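Local coordinates for O-phospho-L-seryl-tRNA:Cys-tRNA synthase (Methanocaldococcus jannaschii DSM 2661, PDB 5X6B), which probably converts O-phosphoseryl-tRNA(Cys) to cysteinyl-tRNA(Cys), using pyridoxal phosphate carried on a lysine as cofactor, at residues B[334-339]-B[350-356]. Residues are numbered along the deposited sequence; the frame is centred on the assembly and turned at random.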
loop_
_atom_site.group_PDB
_atom_site.type_symbol
_atom_site.label_atom_id
_atom_site.label_comp_id
_atom_site.label_asym_id
_atom_site.label_seq_id
_atom_site.Cartn_x
_atom_site.Cartn_y
_atom_site.Cartn_z
ATOM N N ILE B 334 -18.189 34.660 -11.005
ATOM C CA ILE B 334 -18.032 34.598 -12.456
ATOM C C ILE B 334 -19.145 33.789 -13.103
ATOM O O ILE B 334 -19.146 33.588 -14.316
ATOM C CB ILE B 334 -16.671 33.993 -12.873
ATOM C CG1 ILE B 334 -16.533 32.561 -12.355
ATOM C CG2 ILE B 334 -15.534 34.858 -12.374
ATOM C CD1 ILE B 334 -15.303 31.842 -12.857
ATOM N N GLY B 335 -20.086 33.319 -12.291
ATOM C CA GLY B 335 -21.265 32.655 -12.818
ATOM C C GLY B 335 -21.362 31.157 -12.586
ATOM O O GLY B 335 -22.072 30.460 -13.310
ATOM N N PHE B 336 -20.648 30.651 -11.586
ATOM C CA PHE B 336 -20.780 29.250 -11.210
ATOM C C PHE B 336 -21.807 29.139 -10.094
ATOM O O PHE B 336 -21.697 29.822 -9.082
ATOM C CB PHE B 336 -19.442 28.650 -10.759
ATOM C CG PHE B 336 -18.470 28.384 -11.882
ATOM C CD1 PHE B 336 -18.694 28.878 -13.159
ATOM C CD2 PHE B 336 -17.340 27.608 -11.662
ATOM C CE1 PHE B 336 -17.799 28.627 -14.186
ATOM C CE2 PHE B 336 -16.443 27.347 -12.686
ATOM C CZ PHE B 336 -16.674 27.859 -13.949
ATOM N N LYS B 337 -22.813 28.289 -10.276
ATOM C CA LYS B 337 -23.812 28.095 -9.234
ATOM C C LYS B 337 -23.540 26.808 -8.473
ATOM O O LYS B 337 -23.577 25.719 -9.049
ATOM C CB LYS B 337 -25.221 28.069 -9.827
ATOM C CG LYS B 337 -26.324 27.833 -8.795
ATOM C CD LYS B 337 -27.707 27.875 -9.439
ATOM C CE LYS B 337 -28.817 27.704 -8.409
ATOM N NZ LYS B 337 -28.770 28.759 -7.356
ATOM N N GLN B 338 -23.252 26.932 -7.181
ATOM C CA GLN B 338 -23.060 25.752 -6.353
ATOM C C GLN B 338 -24.358 24.963 -6.272
ATOM O O GLN B 338 -25.409 25.510 -5.944
ATOM C CB GLN B 338 -22.597 26.120 -4.945
ATOM C CG GLN B 338 -22.445 24.898 -4.050
ATOM C CD GLN B 338 -22.698 25.192 -2.588
ATOM O OE1 GLN B 338 -22.330 26.249 -2.077
ATOM N NE2 GLN B 338 -23.351 24.258 -1.906
ATOM N N LEU B 339 -24.283 23.675 -6.581
ATOM C CA LEU B 339 -25.430 22.802 -6.411
ATOM C C LEU B 339 -25.344 22.152 -5.045
ATOM O O LEU B 339 -24.309 22.218 -4.383
ATOM C CB LEU B 339 -25.487 21.749 -7.518
ATOM C CG LEU B 339 -25.733 22.338 -8.908
ATOM C CD1 LEU B 339 -25.783 21.250 -9.968
ATOM C CD2 LEU B 339 -27.008 23.172 -8.905
ATOM N N LYS B 350 -20.155 20.643 -6.562
ATOM C CA LYS B 350 -20.714 20.534 -7.903
ATOM C C LYS B 350 -21.302 21.869 -8.357
ATOM O O LYS B 350 -22.280 22.358 -7.789
ATOM C CB LYS B 350 -21.778 19.442 -7.961
ATOM C CG LYS B 350 -22.306 19.185 -9.365
ATOM C CD LYS B 350 -23.288 18.027 -9.379
ATOM C CE LYS B 350 -23.764 17.712 -10.782
ATOM N NZ LYS B 350 -24.714 16.566 -10.790
ATOM N N PHE B 351 -20.689 22.455 -9.380
ATOM C CA PHE B 351 -21.150 23.718 -9.937
ATOM C C PHE B 351 -21.991 23.503 -11.182
ATOM O O PHE B 351 -21.648 22.687 -12.038
ATOM C CB PHE B 351 -19.973 24.631 -10.306
ATOM C CG PHE B 351 -19.241 25.214 -9.130
ATOM C CD1 PHE B 351 -19.875 26.085 -8.260
ATOM C CD2 PHE B 351 -17.900 24.925 -8.923
ATOM C CE1 PHE B 351 -19.195 26.633 -7.187
ATOM C CE2 PHE B 351 -17.215 25.469 -7.854
ATOM C CZ PHE B 351 -17.864 26.325 -6.983
ATOM N N GLU B 352 -23.082 24.248 -11.294
ATOM C CA GLU B 352 -23.726 24.416 -12.583
ATOM C C GLU B 352 -23.001 25.557 -13.276
ATOM O O GLU B 352 -22.898 26.657 -12.728
ATOM C CB GLU B 352 -25.215 24.716 -12.437
ATOM C CG GLU B 352 -25.941 24.845 -13.765
ATOM C CD GLU B 352 -27.389 25.244 -13.596
ATOM O OE1 GLU B 352 -27.795 25.538 -12.450
ATOM O OE2 GLU B 352 -28.121 25.258 -14.606
ATOM N N THR B 353 -22.477 25.296 -14.468
ATOM C CA THR B 353 -21.609 26.260 -15.131
ATOM C C THR B 353 -22.083 26.629 -16.533
ATOM O O THR B 353 -21.479 26.220 -17.521
ATOM C CB THR B 353 -20.164 25.725 -15.217
ATOM O OG1 THR B 353 -20.145 24.495 -15.951
ATOM C CG2 THR B 353 -19.599 25.481 -13.823
ATOM N N PRO B 354 -23.159 27.425 -16.622
ATOM C CA PRO B 354 -23.725 27.824 -17.916
ATOM C C PRO B 354 -22.725 28.572 -18.793
ATOM O O PRO B 354 -22.723 28.389 -20.010
ATOM C CB PRO B 354 -24.889 28.742 -17.524
ATOM C CG PRO B 354 -25.212 28.378 -16.120
ATOM C CD PRO B 354 -23.904 28.015 -15.496
ATOM N N VAL B 355 -21.884 29.396 -18.175
ATOM C CA VAL B 355 -20.928 30.215 -18.911
ATOM C C VAL B 355 -19.944 29.350 -19.704
ATOM O O VAL B 355 -19.474 29.752 -20.766
ATOM C CB VAL B 355 -20.155 31.168 -17.958
ATOM C CG1 VAL B 355 -19.368 30.384 -16.914
ATOM C CG2 VAL B 355 -19.246 32.103 -18.741
ATOM N N LEU B 356 -19.660 28.151 -19.207
ATOM C CA LEU B 356 -18.758 27.244 -19.909
ATOM C C LEU B 356 -19.402 26.681 -21.188
ATOM O O LEU B 356 -18.698 26.391 -22.156
ATOM C CB LEU B 356 -18.309 26.112 -18.980
ATOM C CG LEU B 356 -17.516 26.541 -17.739
ATOM C CD1 LEU B 356 -17.034 25.333 -16.956
ATOM C CD2 LEU B 356 -16.340 27.432 -18.121
#
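Lys337 and Glu352 form a hydrogen-bonded antiparallel pair whose backbones satisfy each other: Lys337 N donates almost straight to Glu352 O (2.9 Å, 174° at the hydrogen), and Glu352 N returns a bond to Lys337 O at 2.7 Å. Two residues on, Leu339 N donates to Lys350 O at 2.7 Å, approaching the oxygen almost end-on. Lys337 O also receives a CA-H contact from Phe351. The side chains of Lys337 and Glu352 run side by side, yet their charged ends do not meet; Glu352 OE1 bonds instead to Tyr170. Likewise Lys350 NZ forms a salt bridge with Glu205, and Thr353 OG1 is hydrogen-bonded to Thr387 O.

At chi1 59° the Thr353 hydroxyl sits between the backbone N and the carbonyl carbon, which places CG2 anti to the carbonyl carbon and over the centre of the Phe336 ring, 3.5 Å from the centroid. Val355 CG1 comes to the ring edge, 3.6 Å from Phe336 CE1, and Phe336 CB lies over the face of the Phe351 ring. An alanine in place of Phe336 is likely to leave Thr353 CG2 and Val355 CG1 without their aromatic partner and open a gap beside Leu356. Gly335, at positive phi (110°), ends helix 317-331 in a Schellman motif and leads into an antiparallel beta hairpin, which strand 389-392 extends to a three-stranded sheet packed against helices 317-331 and 399-415.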